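PDB 4F0Q: restriction endonuclease from Mycobacterium sp., which probably recognises methylated cytosine in DNA and cleaves the strands nearby, acting as a tetrameric, modification-dependent restriction endonuclease. Local coordinates for residues V268-Q274 with S390-Q396; F292-R296 with L434-V438; F335-I339 with P450-L456; D106-G110 with R260-A265. All coordinates share one frame; numbering follows the deposited sequence.

Interaction 1: residues V268-Q274 with S390-Q396; sequences VQSSKEQ and SFSRQAQ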
loop_
_atom_site.group_PDB
_atom_site.type_symbol
_atom_site.label_atom_id
_atom_site.label_comp_id
_atom_site.label_asym_id
_atom_site.label_seq_id
_atom_site.Cartn_x
_atom_site.Cartn_y
_atom_site.Cartn_z
ATOM N N VAL A 268 16.026 11.491 -6.924
ATOM C CA VAL A 268 16.897 10.679 -7.763
ATOM C C VAL A 268 18.302 10.604 -7.176
ATOM O O VAL A 268 19.011 11.608 -7.106
ATOM C CB VAL A 268 16.982 11.237 -9.194
ATOM C CG1 VAL A 268 17.993 10.450 -10.010
ATOM C CG2 VAL A 268 15.612 11.210 -9.857
ATOM N N GLN A 269 18.697 9.410 -6.751
ATOM C CA GLN A 269 20.027 9.205 -6.195
ATOM C C GLN A 269 20.989 8.715 -7.267
ATOM O O GLN A 269 20.619 7.916 -8.127
ATOM C CB GLN A 269 19.982 8.199 -5.044
ATOM C CG GLN A 269 19.084 8.609 -3.892
ATOM C CD GLN A 269 19.208 7.682 -2.702
ATOM O OE1 GLN A 269 20.095 6.829 -2.656
ATOM N NE2 GLN A 269 18.318 7.842 -1.731
ATOM N N SER A 270 22.224 9.200 -7.213
ATOM C CA SER A 270 23.254 8.745 -8.135
ATOM C C SER A 270 23.669 7.328 -7.766
ATOM O O SER A 270 23.253 6.802 -6.733
ATOM C CB SER A 270 24.466 9.677 -8.091
ATOM O OG SER A 270 25.067 9.671 -6.807
ATOM N N SER A 271 24.486 6.709 -8.611
ATOM C CA SER A 271 24.990 5.374 -8.324
ATOM C C SER A 271 25.896 5.405 -7.098
ATOM O O SER A 271 25.950 4.445 -6.335
ATOM C CB SER A 271 25.741 4.803 -9.528
ATOM O OG SER A 271 24.869 4.615 -10.630
ATOM N N LYS A 272 26.592 6.522 -6.910
ATOM C CA LYS A 272 27.513 6.671 -5.788
ATOM C C LYS A 272 26.770 6.812 -4.462
ATOM O O LYS A 272 27.239 6.345 -3.424
ATOM C CB LYS A 272 28.443 7.869 -6.005
ATOM C CG LYS A 272 29.541 7.992 -4.960
ATOM C CD LYS A 272 30.594 9.015 -5.358
ATOM C CE LYS A 272 30.026 10.424 -5.381
ATOM N NZ LYS A 272 31.078 11.436 -5.680
ATOM N N GLU A 273 25.608 7.453 -4.503
ATOM C CA GLU A 273 24.801 7.647 -3.305
ATOM C C GLU A 273 24.172 6.341 -2.828
ATOM O O GLU A 273 24.098 6.081 -1.628
ATOM C CB GLU A 273 23.717 8.697 -3.553
ATOM C CG GLU A 273 24.253 10.112 -3.688
ATOM C CD GLU A 273 23.192 11.095 -4.142
ATOM O OE1 GLU A 273 22.726 10.973 -5.295
ATOM O OE2 GLU A 273 22.825 11.985 -3.348
ATOM N N GLN A 274 23.722 5.522 -3.772
ATOM C CA GLN A 274 23.091 4.248 -3.442
ATOM C C GLN A 274 24.115 3.241 -2.930
ATOM O O GLN A 274 23.776 2.307 -2.203
ATOM C CB GLN A 274 22.360 3.683 -4.659
ATOM C CG GLN A 274 21.337 4.628 -5.259
ATOM C CD GLN A 274 20.674 4.054 -6.494
ATOM O OE1 GLN A 274 20.132 2.949 -6.463
ATOM N NE2 GLN A 274 20.721 4.798 -7.592
ATOM N N SER A 390 23.144 -0.683 -8.104
ATOM C CA SER A 390 22.303 0.504 -8.005
ATOM C C SER A 390 21.187 0.472 -9.043
ATOM O O SER A 390 21.177 -0.379 -9.931
ATOM C CB SER A 390 23.141 1.770 -8.190
ATOM O OG SER A 390 24.156 1.861 -7.207
ATOM N N PHE A 391 20.246 1.400 -8.919
ATOM C CA PHE A 391 19.195 1.556 -9.914
ATOM C C PHE A 391 19.530 2.734 -10.818
ATOM O O PHE A 391 19.957 3.787 -10.342
ATOM C CB PHE A 391 17.836 1.770 -9.241
ATOM C CG PHE A 391 17.419 0.638 -8.344
ATOM C CD1 PHE A 391 16.796 -0.484 -8.864
ATOM C CD2 PHE A 391 17.650 0.698 -6.979
ATOM C CE1 PHE A 391 16.411 -1.526 -8.041
ATOM C CE2 PHE A 391 17.268 -0.343 -6.151
ATOM C CZ PHE A 391 16.648 -1.455 -6.684
ATOM N N SER A 392 19.344 2.550 -12.121
ATOM C CA SER A 392 19.661 3.586 -13.099
ATOM C C SER A 392 18.821 4.836 -12.874
ATOM O O SER A 392 17.766 4.779 -12.243
ATOM C CB SER A 392 19.456 3.063 -14.521
ATOM O OG SER A 392 18.104 2.703 -14.740
ATOM N N ARG A 393 19.298 5.962 -13.393
ATOM C CA ARG A 393 18.602 7.230 -13.224
ATOM C C ARG A 393 17.231 7.191 -13.885
ATOM O O ARG A 393 16.249 7.689 -13.331
ATOM C CB ARG A 393 19.429 8.381 -13.796
ATOM C CG ARG A 393 18.865 9.748 -13.464
ATOM C CD ARG A 393 19.772 10.870 -13.933
ATOM N NE ARG A 393 19.415 12.137 -13.302
ATOM C CZ ARG A 393 18.473 12.959 -13.752
ATOM N NH1 ARG A 393 17.788 12.652 -14.845
ATOM N NH2 ARG A 393 18.217 14.091 -13.108
ATOM N N GLN A 394 17.167 6.588 -15.067
ATOM C CA GLN A 394 15.923 6.508 -15.821
ATOM C C GLN A 394 14.883 5.658 -15.095
ATOM O O GLN A 394 13.690 5.960 -15.131
ATOM C CB GLN A 394 16.179 5.955 -17.224
ATOM C CG GLN A 394 14.976 6.041 -18.150
ATOM C CD GLN A 394 14.480 7.464 -18.334
ATOM O OE1 GLN A 394 15.261 8.416 -18.314
ATOM N NE2 GLN A 394 13.173 7.615 -18.509
ATOM N N ALA A 395 15.343 4.601 -14.432
ATOM C CA ALA A 395 14.460 3.743 -13.652
ATOM C C ALA A 395 13.789 4.537 -12.537
ATOM O O ALA A 395 12.565 4.516 -12.393
ATOM C CB ALA A 395 15.237 2.570 -13.075
ATOM N N GLN A 396 14.603 5.245 -11.759
ATOM C CA GLN A 396 14.109 6.069 -10.663
ATOM C C GLN A 396 13.176 7.164 -11.171
ATOM O O GLN A 396 12.158 7.459 -10.547
ATOM C CB GLN A 396 15.279 6.688 -9.899
ATOM C CG GLN A 396 16.307 5.676 -9.420
ATOM C CD GLN A 396 17.469 6.323 -8.696
ATOM O OE1 GLN A 396 17.325 6.805 -7.573
ATOM N NE2 GLN A 396 18.631 6.342 -9.339
HETATM O O HOH W 1 22.164 5.230 -11.478
#

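Interaction 2: residues F292-R296 with L434-V438; sequences FYDGR and LASTV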
loop_
_atom_site.group_PDB
_atom_site.type_symbol
_atom_site.label_atom_id
_atom_site.label_comp_id
_atom_site.label_asym_id
_atom_site.label_seq_id
_atom_site.Cartn_x
_atom_site.Cartn_y
_atom_site.Cartn_z
ATOM N N PHE A 292 29.847 -13.787 -2.821
ATOM C CA PHE A 292 29.227 -14.995 -2.288
ATOM C C PHE A 292 28.011 -15.409 -3.110
ATOM O O PHE A 292 27.899 -16.559 -3.534
ATOM C CB PHE A 292 28.825 -14.793 -0.826
ATOM C CG PHE A 292 28.303 -16.037 -0.163
ATOM C CD1 PHE A 292 29.177 -17.001 0.314
ATOM C CD2 PHE A 292 26.942 -16.240 -0.011
ATOM C CE1 PHE A 292 28.702 -18.144 0.924
ATOM C CE2 PHE A 292 26.461 -17.381 0.600
ATOM C CZ PHE A 292 27.344 -18.334 1.069
ATOM N N TYR A 293 27.104 -14.462 -3.333
ATOM C CA TYR A 293 25.851 -14.748 -4.022
ATOM C C TYR A 293 25.936 -14.548 -5.531
ATOM O O TYR A 293 24.913 -14.436 -6.205
ATOM C CB TYR A 293 24.721 -13.890 -3.450
ATOM C CG TYR A 293 24.355 -14.234 -2.027
ATOM C CD1 TYR A 293 23.597 -15.361 -1.738
ATOM C CD2 TYR A 293 24.760 -13.429 -0.972
ATOM C CE1 TYR A 293 23.257 -15.678 -0.438
ATOM C CE2 TYR A 293 24.427 -13.739 0.328
ATOM C CZ TYR A 293 23.673 -14.861 0.592
ATOM O OH TYR A 293 23.340 -15.165 1.891
ATOM N N ASP A 294 27.156 -14.503 -6.056
ATOM C CA ASP A 294 27.356 -14.370 -7.493
ATOM C C ASP A 294 26.872 -15.628 -8.203
ATOM O O ASP A 294 26.360 -15.567 -9.321
ATOM C CB ASP A 294 28.830 -14.118 -7.811
ATOM C CG ASP A 294 29.055 -13.727 -9.255
ATOM O OD1 ASP A 294 28.112 -13.199 -9.881
ATOM O OD2 ASP A 294 30.174 -13.943 -9.765
ATOM N N GLY A 295 27.034 -16.768 -7.539
ATOM C CA GLY A 295 26.585 -18.040 -8.075
ATOM C C GLY A 295 25.500 -18.666 -7.220
ATOM O O GLY A 295 25.191 -19.849 -7.361
ATOM N N ARG A 296 24.923 -17.867 -6.329
ATOM C CA ARG A 296 23.849 -18.330 -5.456
ATOM C C ARG A 296 22.633 -17.414 -5.567
ATOM O O ARG A 296 22.456 -16.495 -4.766
ATOM C CB ARG A 296 24.333 -18.403 -4.008
ATOM C CG ARG A 296 25.494 -19.361 -3.797
ATOM C CD ARG A 296 25.957 -19.365 -2.352
ATOM N NE ARG A 296 27.002 -20.358 -2.116
ATOM C CZ ARG A 296 28.302 -20.124 -2.258
ATOM N NH1 ARG A 296 28.725 -18.926 -2.636
ATOM N NH2 ARG A 296 29.181 -21.088 -2.021
ATOM N N LEU A 434 24.796 -16.068 5.990
ATOM C CA LEU A 434 24.964 -16.533 4.613
ATOM C C LEU A 434 24.693 -18.034 4.482
ATOM O O LEU A 434 23.945 -18.469 3.600
ATOM C CB LEU A 434 26.359 -16.191 4.080
ATOM C CG LEU A 434 26.782 -14.717 4.096
ATOM C CD1 LEU A 434 27.989 -14.493 3.196
ATOM C CD2 LEU A 434 25.635 -13.796 3.704
ATOM N N ALA A 435 25.296 -18.816 5.373
ATOM C CA ALA A 435 25.104 -20.261 5.392
ATOM C C ALA A 435 23.657 -20.616 5.708
ATOM O O ALA A 435 23.137 -21.618 5.219
ATOM C CB ALA A 435 26.042 -20.914 6.396
ATOM N N SER A 436 23.013 -19.794 6.532
ATOM C CA SER A 436 21.588 -19.959 6.790
ATOM C C SER A 436 20.799 -19.829 5.490
ATOM O O SER A 436 19.939 -20.660 5.188
ATOM C CB SER A 436 21.099 -18.932 7.811
ATOM O OG SER A 436 19.698 -19.020 7.992
ATOM N N THR A 437 21.107 -18.789 4.720
ATOM C CA THR A 437 20.426 -18.552 3.449
ATOM C C THR A 437 20.682 -19.671 2.443
ATOM O O THR A 437 19.789 -20.048 1.681
ATOM C CB THR A 437 20.829 -17.203 2.818
ATOM O OG1 THR A 437 22.234 -17.199 2.538
ATOM C CG2 THR A 437 20.493 -16.052 3.758
ATOM N N VAL A 438 21.903 -20.199 2.439
ATOM C CA VAL A 438 22.250 -21.293 1.535
ATOM C C VAL A 438 21.531 -22.586 1.919
ATOM O O VAL A 438 21.065 -23.332 1.056
ATOM C CB VAL A 438 23.775 -21.536 1.502
ATOM C CG1 VAL A 438 24.108 -22.797 0.718
ATOM C CG2 VAL A 438 24.483 -20.340 0.903
#

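Interaction 3: residues F335-I339 with P450-L456; sequences FIGRI and PEEVISL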
loop_
_atom_site.group_PDB
_atom_site.type_symbol
_atom_site.label_atom_id
_atom_site.label_comp_id
_atom_site.label_asym_id
_atom_site.label_seq_id
_atom_site.Cartn_x
_atom_site.Cartn_y
_atom_site.Cartn_z
ATOM N N PHE A 335 10.081 -13.378 -4.295
ATOM C CA PHE A 335 9.495 -13.736 -3.004
ATOM C C PHE A 335 8.231 -12.945 -2.671
ATOM O O PHE A 335 7.982 -11.879 -3.231
ATOM C CB PHE A 335 10.525 -13.625 -1.871
ATOM C CG PHE A 335 11.102 -12.248 -1.694
ATOM C CD1 PHE A 335 12.256 -11.875 -2.365
ATOM C CD2 PHE A 335 10.507 -11.335 -0.839
ATOM C CE1 PHE A 335 12.796 -10.613 -2.198
ATOM C CE2 PHE A 335 11.042 -10.072 -0.669
ATOM C CZ PHE A 335 12.188 -9.710 -1.349
ATOM N N ILE A 336 7.436 -13.491 -1.756
ATOM C CA ILE A 336 6.174 -12.886 -1.355
ATOM C C ILE A 336 6.144 -12.668 0.155
ATOM O O ILE A 336 6.583 -13.525 0.923
ATOM C CB ILE A 336 4.976 -13.774 -1.767
ATOM C CG1 ILE A 336 4.937 -13.949 -3.285
ATOM C CG2 ILE A 336 3.662 -13.179 -1.283
ATOM C CD1 ILE A 336 4.669 -12.666 -4.036
ATOM N N GLY A 337 5.640 -11.506 0.565
ATOM C CA GLY A 337 5.437 -11.190 1.967
ATOM C C GLY A 337 4.131 -10.440 2.156
ATOM O O GLY A 337 3.335 -10.333 1.223
ATOM N N ARG A 338 3.904 -9.915 3.355
ATOM C CA ARG A 338 2.665 -9.199 3.638
ATOM C C ARG A 338 2.832 -8.174 4.755
ATOM O O ARG A 338 3.495 -8.439 5.757
ATOM C CB ARG A 338 1.550 -10.182 4.006
ATOM C CG ARG A 338 0.178 -9.542 4.133
ATOM C CD ARG A 338 -0.840 -10.512 4.712
ATOM N NE ARG A 338 -0.574 -10.807 6.118
ATOM C CZ ARG A 338 -1.350 -11.570 6.880
ATOM N NH1 ARG A 338 -2.446 -12.118 6.376
ATOM N NH2 ARG A 338 -1.031 -11.782 8.150
ATOM N N ILE A 339 2.225 -7.006 4.577
ATOM C CA ILE A 339 2.234 -5.981 5.613
ATOM C C ILE A 339 0.814 -5.696 6.085
ATOM O O ILE A 339 -0.090 -5.522 5.273
ATOM C CB ILE A 339 2.871 -4.669 5.112
ATOM C CG1 ILE A 339 4.305 -4.912 4.644
ATOM C CG2 ILE A 339 2.843 -3.605 6.201
ATOM C CD1 ILE A 339 4.983 -3.674 4.119
ATOM N N PRO A 450 0.342 -15.249 -4.841
ATOM C CA PRO A 450 0.689 -14.151 -3.932
ATOM C C PRO A 450 -0.475 -13.778 -3.015
ATOM O O PRO A 450 -0.267 -13.541 -1.827
ATOM C CB PRO A 450 0.999 -12.997 -4.887
ATOM C CG PRO A 450 1.466 -13.664 -6.130
ATOM C CD PRO A 450 0.644 -14.917 -6.245
ATOM N N GLU A 451 -1.682 -13.746 -3.573
ATOM C CA GLU A 451 -2.891 -13.422 -2.818
ATOM C C GLU A 451 -3.034 -14.289 -1.568
ATOM O O GLU A 451 -3.434 -13.807 -0.503
ATOM C CB GLU A 451 -4.129 -13.585 -3.707
ATOM C CG GLU A 451 -4.173 -12.662 -4.924
ATOM C CD GLU A 451 -3.322 -13.156 -6.084
ATOM O OE1 GLU A 451 -2.639 -14.189 -5.931
ATOM O OE2 GLU A 451 -3.341 -12.510 -7.153
ATOM N N GLU A 452 -2.680 -15.564 -1.698
ATOM C CA GLU A 452 -2.781 -16.518 -0.597
ATOM C C GLU A 452 -1.990 -16.091 0.642
ATOM O O GLU A 452 -2.211 -16.619 1.733
ATOM C CB GLU A 452 -2.345 -17.915 -1.054
ATOM C CG GLU A 452 -3.179 -18.483 -2.196
ATOM C CD GLU A 452 -2.714 -19.861 -2.644
ATOM O OE1 GLU A 452 -2.506 -20.738 -1.779
ATOM O OE2 GLU A 452 -2.554 -20.066 -3.866
ATOM N N VAL A 453 -1.084 -15.127 0.479
ATOM C CA VAL A 453 -0.306 -14.618 1.606
ATOM C C VAL A 453 -1.210 -13.948 2.642
ATOM O O VAL A 453 -0.808 -13.740 3.787
ATOM C CB VAL A 453 0.796 -13.631 1.154
ATOM C CG1 VAL A 453 0.235 -12.223 1.014
ATOM C CG2 VAL A 453 1.958 -13.643 2.134
ATOM N N ILE A 454 -2.435 -13.618 2.238
ATOM C CA ILE A 454 -3.406 -13.049 3.165
ATOM C C ILE A 454 -3.807 -14.082 4.220
ATOM O O ILE A 454 -4.118 -13.737 5.361
ATOM C CB ILE A 454 -4.654 -12.525 2.418
ATOM C CG1 ILE A 454 -4.254 -11.431 1.427
ATOM C CG2 ILE A 454 -5.690 -11.986 3.392
ATOM C CD1 ILE A 454 -5.412 -10.871 0.632
ATOM N N SER A 455 -3.765 -15.356 3.841
ATOM C CA SER A 455 -4.166 -16.436 4.740
ATOM C C SER A 455 -3.103 -16.770 5.789
ATOM O O SER A 455 -3.310 -17.643 6.633
ATOM C CB SER A 455 -4.532 -17.691 3.945
ATOM O OG SER A 455 -5.635 -17.446 3.090
ATOM N N LEU A 456 -1.969 -16.081 5.732
ATOM C CA LEU A 456 -0.912 -16.281 6.716
ATOM C C LEU A 456 -1.173 -15.463 7.976
ATOM O O LEU A 456 -0.439 -15.566 8.958
ATOM C CB LEU A 456 0.454 -15.918 6.130
ATOM C CG LEU A 456 0.963 -16.781 4.976
ATOM C CD1 LEU A 456 2.392 -16.406 4.627
ATOM C CD2 LEU A 456 0.863 -18.257 5.324
HETATM O O HOH W 2 -1.485 -13.413 10.385
#

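Interaction 4: residues D106-G110 with R260-A265; sequences DLDHG and RRRVLA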
loop_
_atom_site.group_PDB
_atom_site.type_symbol
_atom_site.label_atom_id
_atom_site.label_comp_id
_atom_site.label_asym_id
_atom_site.label_seq_id
_atom_site.Cartn_x
_atom_site.Cartn_y
_atom_site.Cartn_z
ATOM N N ASP A 106 17.958 12.401 8.834
ATOM C CA ASP A 106 17.178 12.621 7.624
ATOM C C ASP A 106 16.438 13.948 7.744
ATOM O O ASP A 106 15.224 13.980 7.948
ATOM C CB ASP A 106 16.191 11.476 7.400
ATOM C CG ASP A 106 15.436 11.605 6.094
ATOM O OD1 ASP A 106 15.979 12.217 5.149
ATOM O OD2 ASP A 106 14.300 11.096 6.011
ATOM N N LEU A 107 17.182 15.042 7.619
ATOM C CA LEU A 107 16.636 16.375 7.841
ATOM C C LEU A 107 15.728 16.840 6.703
ATOM O O LEU A 107 14.986 17.811 6.849
ATOM C CB LEU A 107 17.765 17.381 8.072
ATOM C CG LEU A 107 18.706 17.064 9.238
ATOM C CD1 LEU A 107 19.742 18.163 9.409
ATOM C CD2 LEU A 107 17.924 16.856 10.526
ATOM N N ASP A 108 15.791 16.144 5.572
ATOM C CA ASP A 108 14.919 16.451 4.442
ATOM C C ASP A 108 13.480 16.044 4.733
ATOM O O ASP A 108 12.539 16.620 4.188
ATOM C CB ASP A 108 15.416 15.762 3.171
ATOM C CG ASP A 108 16.599 16.473 2.548
ATOM O OD1 ASP A 108 17.264 17.256 3.257
ATOM O OD2 ASP A 108 16.861 16.252 1.348
ATOM N N HIS A 109 13.315 15.046 5.596
ATOM C CA HIS A 109 11.988 14.586 5.987
ATOM C C HIS A 109 11.740 14.812 7.475
ATOM O O HIS A 109 10.801 14.260 8.049
ATOM C CB HIS A 109 11.799 13.112 5.629
ATOM C CG HIS A 109 11.947 12.824 4.167
ATOM N ND1 HIS A 109 13.163 12.546 3.583
ATOM C CD2 HIS A 109 11.031 12.778 3.170
ATOM C CE1 HIS A 109 12.991 12.338 2.290
ATOM N NE2 HIS A 109 11.707 12.474 2.014
ATOM N N GLY A 110 12.596 15.622 8.090
ATOM C CA GLY A 110 12.419 16.033 9.470
ATOM C C GLY A 110 12.431 14.917 10.496
ATOM O O GLY A 110 11.789 15.024 11.539
ATOM N N ARG A 260 6.473 18.292 10.915
ATOM C CA ARG A 260 7.837 17.877 10.607
ATOM C C ARG A 260 8.453 18.745 9.516
ATOM O O ARG A 260 7.772 19.153 8.577
ATOM C CB ARG A 260 7.871 16.407 10.186
ATOM C CG ARG A 260 8.568 15.492 11.177
ATOM C CD ARG A 260 8.624 14.067 10.657
ATOM N NE ARG A 260 7.300 13.456 10.590
ATOM C CZ ARG A 260 6.799 12.664 11.532
ATOM N NH1 ARG A 260 7.516 12.383 12.610
ATOM N NH2 ARG A 260 5.585 12.149 11.395
ATOM N N ARG A 261 9.748 19.022 9.650
ATOM C CA ARG A 261 10.475 19.805 8.656
ATOM C C ARG A 261 10.541 19.065 7.322
ATOM O O ARG A 261 10.794 17.862 7.280
ATOM C CB ARG A 261 11.886 20.124 9.153
ATOM C CG ARG A 261 12.728 20.929 8.173
ATOM C CD ARG A 261 14.103 21.238 8.745
ATOM N NE ARG A 261 14.905 22.057 7.840
ATOM C CZ ARG A 261 15.787 21.571 6.972
ATOM N NH1 ARG A 261 15.984 20.263 6.886
ATOM N NH2 ARG A 261 16.474 22.394 6.190
ATOM N N ARG A 262 10.309 19.794 6.235
ATOM C CA ARG A 262 10.301 19.202 4.904
ATOM C C ARG A 262 11.160 20.005 3.935
ATOM O O ARG A 262 11.036 21.225 3.846
ATOM C CB ARG A 262 8.868 19.110 4.376
ATOM C CG ARG A 262 8.743 18.462 3.009
ATOM C CD ARG A 262 9.161 17.001 3.046
ATOM N NE ARG A 262 8.751 16.293 1.837
ATOM C CZ ARG A 262 9.490 16.198 0.738
ATOM N NH1 ARG A 262 10.688 16.763 0.691
ATOM N NH2 ARG A 262 9.032 15.535 -0.315
ATOM N N VAL A 263 12.036 19.312 3.215
ATOM C CA VAL A 263 12.851 19.946 2.186
ATOM C C VAL A 263 12.589 19.298 0.835
ATOM O O VAL A 263 12.843 18.109 0.649
ATOM C CB VAL A 263 14.355 19.853 2.506
ATOM C CG1 VAL A 263 15.176 20.399 1.350
ATOM C CG2 VAL A 263 14.672 20.602 3.788
ATOM N N LEU A 264 12.070 20.083 -0.105
ATOM C CA LEU A 264 11.798 19.583 -1.448
ATOM C C LEU A 264 13.092 19.408 -2.234
ATOM O O LEU A 264 13.676 20.377 -2.717
ATOM C CB LEU A 264 10.840 20.516 -2.195
ATOM C CG LEU A 264 9.402 20.574 -1.674
ATOM C CD1 LEU A 264 8.557 21.514 -2.518
ATOM C CD2 LEU A 264 8.785 19.185 -1.628
ATOM N N ALA A 265 13.536 18.161 -2.353
ATOM C CA ALA A 265 14.767 17.852 -3.066
ATOM C C ALA A 265 14.543 16.728 -4.070
ATOM O O ALA A 265 13.542 16.015 -4.004
ATOM C CB ALA A 265 15.863 17.475 -2.087
HETATM O O HOH W 3 17.682 19.248 5.332
#

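Interaction 1: residues V268-Q274 with S390-Q396
Q274 reaches from the short helix 271-274 to the backbone of F391, and Q396 answers from the other segment by gripping Q269. Along Q274, CB first meets S390, with OG 3.6 Å away. CG lies anti to the carbonyl carbon (chi1 -56°) and the chain then runs straight on, which carries CD over CB of S390 at 3.8 Å. At the tip the amide takes both polar backbone groups of F391: N of F391 donates to OE1 of Q274 at 2.9 Å in a nearly straight bond (171°), and NE2 of Q274 donates to O of F391 at 3.0 Å. OE1 also touches the edge of the phenyl ring at CD2 (3.4 Å), the amide and ring planes being almost coplanar, 7° apart.

Q396 repeats this two-point grip in reverse. Its OE1 accepts from N of Q269 at 3.1 Å, and its NE2 donates to O of Q269 at 2.8 Å. That same carbonyl accepts a second hydrogen bond, from NE2 of Q274, so it is shared by the two amide tips. Beside this, CG1 of V268 rests against CG of R393. The contact thus docks helix 271-274, with its S270–E273 capping box, onto strand 390-391 and the start of helix 393-401, while F391 packs on V365 of the adjacent strand 364-365 and on V370 of helix 367-374.

Interaction 2: residues F292-R296 with L434-V438
The backbones of F292 and L434 come no closer than 8.3 Å between their CA atoms, and those of R296 and V438 stand 7.8 Å apart by the same measure, so side chains fill the space between the loop 292-296 and the helical residues 434-438. F292 is packed by L434 and V438. CG is anti to the backbone N (chi1 -174°), which swings the ring toward the helix. CD1 of L434 sits over one face of the ring, 3.9 Å from its centroid and 17° off the normal, a CH-pi contact, while CG2 of V438 meets the ring edge at CZ (3.5 Å). The opposite face is covered by NH1 of R296, which at the same time donates to O of F292 at 2.7 Å. That bond ties the loop back on itself and holds the guanidinium over the ring; farther down the arginine chain, CD leans on CG2 of V438 at 3.7 Å.

Y293 points its hydroxyl between two helix side chains. CD2 of L434 lies at the edge of its ring, 3.6 Å from CE2, and the phenol donates a hydrogen bond to OG1 of T437. The modelled length of that bond is so short that its exact value is doubtful. OG1 of T437 in turn bonds to O of L434, one turn back in its own helix, again at a doubtfully short distance. Helix 297-314 also joins in: its L303 touches both Y293 and T437. The helix-loop-helix connection of 281-292 and 297-314 is thereby packed on helix 430-440, among the helices that accompany the PD-(D/E)XK nuclease fold.

Interaction 3: residues F335-I339 with P450-L456
Strand 335-342 belongs to the mixed five-stranded sheet of the nuclease domain, assigned to the PD-(D/E)XK clan, and begins directly after D334, a ligand of the magnesium ion. Its residues I336 and R338 project from one side of the strand onto the C-terminal 3-10 segment 451-455 and the proline before it. I336 divides its branches between two partners: CD1 lies 3.8 Å from CB of P450, and CG2 lies 3.8 Å from CB of V453. V453 lies at the middle of the contact. Its CG1 approaches O of G337 at 3.6 Å and the CB of R338 at 3.9 Å, so the isopropyl group spans the strand between I336 and the arginine.

R338 starts out extended, CG anti to the backbone N (chi1 -172°), and then bends at chi3 (69°), laying CD against O of V453 at 3.4 Å and turning the guanidinium toward the chain terminus. O of I454 comes to the edge of the guanidinium beside NH1, but the angle is poor for a hydrogen bond. NH2 is better served: it donates to a water at 2.8 Å, which in turn donates to O of L456, the last residue, at 2.8 Å. W323 of the neighbouring strand 319-324 packs on both I336 and V453.

The contact is therefore apolar near P450 and grows polar toward L456. NE of R338 makes a weak, long ion pair with D340, and the arginine probably helps hold the chain end through the water bridge and its positive charge.

Interaction 4: residues D106-G110 with R260-A265
D108 and V263 are joined by the main backbone hydrogen bond of the contact, from N of V263 to O of D108 (2.9 Å, 163°). The same carbonyl also receives a CA-H...O contact from R262, whose CA lies 3.5 Å away.

Among the arginines, R261 is fully extended from CG to NE, which brings NH1 to O of L107 in a weak, bent bond; a water links this NH1 to OD1 of D108. Its stronger partner is D217, in a salt bridge through NH2. R260 lays its aliphatic CG 3.3 Å from O of G110 and sends its head to E185, while CD2 of H109 lies over one face of the R262 guanidinium.

Van der Waals contacts complete the fit. CB of V263 meets OD1 of D108 at 4.0 Å, and CB of A265 lies 3.8 Å from OD2. That carboxylate is paired with R193 of the fourth subunit. G110, with positive phi (62°), packs tightly against O of R261.

The type I turn D106 to H109 lies in the connection that links strands 104-106 and 111-115 into a beta hairpin; V263 and L264 pair in parallel with a strand of the fourth subunit, extending the sheet across the tetramer interface.

Overall arrangement
All four contacts are partly buried, and they differ in chemistry. Interaction 1 relies on glutamine amides bonded to backbone groups, interaction 2 on aromatic and aliphatic packing with one buried hydroxyl pair, interaction 3 on apolar side chains grading into a water-bridged arginine, and interaction 4 on backbone bonds framed by arginines. Interactions 1 to 3 lie in the nuclease half, each with a side chain roughly 11 to 12 Å from the magnesium ion; interaction 4, nearest the chain's centre, belongs to the large mixed sheet, which V263 and L264 continue into another subunit. Interactions 1, 3 and 4 each meet two other subunits, interaction 2 none. Residues 260-265 run almost directly into 268-274, joining interactions 4 and 1.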